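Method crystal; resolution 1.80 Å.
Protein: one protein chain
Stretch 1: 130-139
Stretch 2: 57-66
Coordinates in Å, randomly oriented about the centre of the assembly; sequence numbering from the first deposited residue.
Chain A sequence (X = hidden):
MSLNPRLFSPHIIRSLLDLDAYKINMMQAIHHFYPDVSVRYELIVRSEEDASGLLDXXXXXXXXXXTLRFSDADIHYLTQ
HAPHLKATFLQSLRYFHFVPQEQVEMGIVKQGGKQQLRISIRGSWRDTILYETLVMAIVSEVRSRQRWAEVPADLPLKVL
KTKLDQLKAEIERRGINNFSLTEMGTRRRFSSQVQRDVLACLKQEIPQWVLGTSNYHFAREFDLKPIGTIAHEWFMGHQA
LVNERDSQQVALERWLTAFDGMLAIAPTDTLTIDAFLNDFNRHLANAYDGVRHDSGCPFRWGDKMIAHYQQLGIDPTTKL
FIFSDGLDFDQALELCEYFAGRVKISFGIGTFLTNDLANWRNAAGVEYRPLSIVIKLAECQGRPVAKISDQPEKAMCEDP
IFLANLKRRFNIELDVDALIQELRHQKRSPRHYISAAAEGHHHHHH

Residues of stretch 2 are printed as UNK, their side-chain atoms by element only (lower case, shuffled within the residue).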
# COMPACT_ATOMS: atom_id res chain seq x y z
N LEU A 130 7.78 -1.97 -9.26
CA LEU A 130 8.48 -2.11 -8.00
C LEU A 130 8.98 -0.81 -7.36
O LEU A 130 9.35 -0.83 -6.18
CB LEU A 130 9.63 -3.12 -8.10
CG LEU A 130 9.27 -4.54 -8.56
CD1 LEU A 130 10.51 -5.42 -8.47
CD2 LEU A 130 8.09 -5.11 -7.77
N TYR A 131 9.04 0.29 -8.11
CA TYR A 131 9.60 1.55 -7.57
C TYR A 131 8.83 2.04 -6.36
O TYR A 131 9.42 2.51 -5.43
CB TYR A 131 9.60 2.72 -8.59
CG TYR A 131 10.81 2.76 -9.52
CD1 TYR A 131 10.67 2.54 -10.88
CD2 TYR A 131 12.06 3.02 -9.02
CE1 TYR A 131 11.76 2.57 -11.74
CE2 TYR A 131 13.18 3.06 -9.86
CZ TYR A 131 13.03 2.85 -11.20
OH TYR A 131 14.13 2.93 -12.04
N GLU A 132 7.50 2.00 -6.45
CA GLU A 132 6.65 2.74 -5.51
C GLU A 132 7.10 2.72 -4.07
O GLU A 132 7.32 3.80 -3.48
CB GLU A 132 5.17 2.22 -5.60
CG GLU A 132 4.25 2.80 -4.55
CD GLU A 132 2.81 2.34 -4.71
OE1 GLU A 132 2.49 1.82 -5.79
OE2 GLU A 132 2.01 2.58 -3.78
N THR A 133 7.20 1.53 -3.45
CA THR A 133 7.49 1.51 -2.00
C THR A 133 8.96 1.78 -1.75
O THR A 133 9.31 2.16 -0.65
CB THR A 133 7.02 0.24 -1.21
OG1 THR A 133 7.83 -0.90 -1.49
CG2 THR A 133 5.50 -0.02 -1.47
N LEU A 134 9.82 1.46 -2.73
CA LEU A 134 11.26 1.74 -2.57
C LEU A 134 11.46 3.25 -2.54
O LEU A 134 12.23 3.77 -1.72
CB LEU A 134 12.09 1.13 -3.72
CG LEU A 134 11.94 -0.38 -3.88
CD1 LEU A 134 12.63 -0.87 -5.17
CD2 LEU A 134 12.41 -1.11 -2.63
N VAL A 135 10.81 3.94 -3.47
CA VAL A 135 10.94 5.40 -3.53
C VAL A 135 10.32 6.01 -2.28
O VAL A 135 10.90 6.88 -1.68
CB VAL A 135 10.33 6.00 -4.85
CG1 VAL A 135 10.36 7.55 -4.80
CG2 VAL A 135 11.10 5.50 -6.09
N MSE A 136 9.15 5.52 -1.86
CA MSE A 136 8.50 6.13 -0.64
C MSE A 136 9.36 5.93 0.56
O MSE A 136 9.56 6.86 1.30
CB MSE A 136 7.08 5.55 -0.47
CG MSE A 136 6.26 6.10 -1.59
SE MSE A 136 4.48 5.22 -1.49
CE MSE A 136 3.82 6.14 0.13
N ALA A 137 9.99 4.73 0.69
CA ALA A 137 10.86 4.39 1.86
C ALA A 137 12.12 5.21 1.89
O ALA A 137 12.62 5.61 2.98
CB ALA A 137 11.20 2.90 1.90
N ILE A 138 12.63 5.48 0.69
CA ILE A 138 13.81 6.30 0.53
C ILE A 138 13.48 7.74 0.93
O ILE A 138 14.20 8.32 1.69
CB ILE A 138 14.29 6.25 -0.95
CG1 ILE A 138 15.09 4.94 -1.20
CG2 ILE A 138 15.15 7.50 -1.27
CD1 ILE A 138 15.22 4.62 -2.71
N VAL A 139 12.41 8.31 0.38
CA VAL A 139 12.08 9.71 0.71
C VAL A 139 11.81 9.86 2.21
O VAL A 139 12.32 10.76 2.84
CB VAL A 139 10.88 10.27 -0.09
CG1 VAL A 139 10.56 11.72 0.34
CG2 VAL A 139 11.19 10.26 -1.59
N UNK A 57 20.12 13.93 -1.66
CA UNK A 57 20.28 12.57 -1.14
C UNK A 57 19.22 11.62 -1.69
O UNK A 57 19.48 10.42 -1.88
c UNK A 57 20.29 12.54 0.39
N UNK A 58 18.05 12.13 -1.99
CA UNK A 58 17.07 11.27 -2.61
C UNK A 58 17.59 10.83 -3.99
O UNK A 58 17.49 9.67 -4.35
c UNK A 58 13.92 13.03 -1.27
c UNK A 58 15.71 11.96 -2.73
c UNK A 58 14.75 11.14 -3.60
c UNK A 58 15.16 12.14 -1.33
N UNK A 59 18.20 11.76 -4.73
CA UNK A 59 18.68 11.44 -6.09
C UNK A 59 19.69 10.35 -6.00
O UNK A 59 19.71 9.44 -6.82
c UNK A 59 18.93 13.01 -8.04
n UNK A 59 18.76 17.14 -7.88
c UNK A 59 18.08 16.44 -8.77
n UNK A 59 17.12 17.00 -9.49
n UNK A 59 18.33 15.16 -8.94
c UNK A 59 19.35 14.45 -8.22
c UNK A 59 19.36 12.65 -6.67
N UNK A 60 20.55 10.45 -5.00
CA UNK A 60 21.64 9.52 -4.88
C UNK A 60 21.09 8.12 -4.59
O UNK A 60 21.57 7.13 -5.15
c UNK A 60 22.61 9.98 -3.79
c UNK A 60 24.68 9.55 -2.48
n UNK A 60 25.76 8.82 -2.22
c UNK A 60 23.71 8.99 -3.49
o UNK A 60 24.47 10.64 -1.94
N UNK A 61 20.12 8.05 -3.69
CA UNK A 61 19.51 6.78 -3.30
C UNK A 61 18.76 6.17 -4.40
O UNK A 61 18.79 4.94 -4.54
c UNK A 61 20.32 6.46 -0.42
o UNK A 61 20.07 5.25 -0.61
c UNK A 61 18.56 7.01 -2.13
o UNK A 61 21.33 6.85 0.19
c UNK A 61 19.35 7.51 -0.93
N UNK A 62 18.04 7.00 -5.19
CA UNK A 62 17.21 6.50 -6.28
C UNK A 62 18.15 5.96 -7.34
O UNK A 62 18.00 4.85 -7.78
c UNK A 62 16.17 7.54 -6.81
c UNK A 62 13.90 8.62 -6.11
c UNK A 62 15.48 7.02 -8.07
c UNK A 62 15.13 7.81 -5.70
N UNK A 63 19.22 6.70 -7.61
CA UNK A 63 20.25 6.22 -8.56
C UNK A 63 20.81 4.88 -8.13
O UNK A 63 21.01 3.95 -8.93
c UNK A 63 21.38 7.26 -8.71
N UNK A 64 21.08 4.77 -6.85
CA UNK A 64 21.48 3.51 -6.29
C UNK A 64 20.57 2.30 -6.53
O UNK A 64 21.07 1.17 -6.64
c UNK A 64 21.77 1.56 -3.35
c UNK A 64 21.72 3.73 -4.81
n UNK A 64 22.75 0.70 -3.03
c UNK A 64 22.33 2.55 -4.15
c UNK A 64 23.92 1.12 -3.61
n UNK A 64 23.66 2.24 -4.30
N UNK A 65 19.23 2.50 -6.69
CA UNK A 65 18.36 1.38 -7.09
C UNK A 65 18.86 0.65 -8.36
O UNK A 65 18.57 -0.54 -8.51
c UNK A 65 16.89 1.83 -7.30
c UNK A 65 14.88 2.90 -6.35
c UNK A 65 16.31 1.40 -4.91
c UNK A 65 16.27 2.44 -6.02
N UNK A 66 19.49 1.39 -9.28
CA UNK A 66 19.96 0.88 -10.55
C UNK A 66 21.04 -0.18 -10.34
O UNK A 66 21.31 -0.96 -11.24

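Position 57 carries one side-chain carbon, pointing sideways and touching nothing on stretch 1: alanine, Ala 57.

Position 58 has four carbons, forked at the first, with one arm two carbons long. That is isoleucine. Its CA-to-CB bond runs sideways, but the end of the chain comes nearer, and the longer arm puts Ile 58 CD1 3.9 Å from Val 139 CG2; its short arm, CG2, lies 4.3 Å from Ile 138 CG2.

Position 59 shows three carbons, a nitrogen, then a carbon bearing two more nitrogens, a guanidinium. It points away from stretch 1: arginine, Arg 59. Position 60 has three carbons, the third carrying one oxygen and one nitrogen; this amide is glutamine, Gln 60, out of reach.

Position 61 has three carbons, the third carrying two oxygens, hence glutamate. It points toward stretch 1, yet what meets the neighbour is aliphatic, with Glu 61 CB 3.6 Å from Ile 138 CG2.

Position 62 repeats the pattern of 58, four carbons forked at the first with one longer arm, and is isoleucine. Again the chain starts sideways and ends nearer: Ile 62 CD1 is 3.9 Å from Val 135 CG1.

Position 63 is a single exposed carbon, out of reach: alanine, Ala 63. Position 64 has one carbon and then a five-membered ring of three carbons and two nitrogens, touching nothing on stretch 1: the imidazole of histidine.

Position 65 has four carbons, forked at the second, so leucine. It points toward stretch 1, where Leu 65 CD1 sits 4.0 Å from Ile 138 CD1 and 3.9 Å from Tyr 131 CD2, at the edge of the ring near its plane.

Position 66 has no side-chain atoms and is glycine. Gly 66 N donates a hydrogen bond to Ala 63 O, the same oxygen that would crowd a CB here.

The contact works by apolar packing between two helices whose directions differ by 147°, with axes 10.0 Å apart at closest approach. No hydrogen bond crosses it. Ile 138, the most covered residue of stretch 1, points at its partner and touches Ile 58, Glu 61, Ile 62 and Leu 65, the middle pair three or four positions from each end. The rule to read: Ile 58, Ile 62 and Leu 65 supply branched aliphatic ends, joined by the CB of Glu 61, while Arg 59, Gln 60 and His 64 are exposed and make no contact.

Stretch 2 (57-66) AIRQEIAHLG
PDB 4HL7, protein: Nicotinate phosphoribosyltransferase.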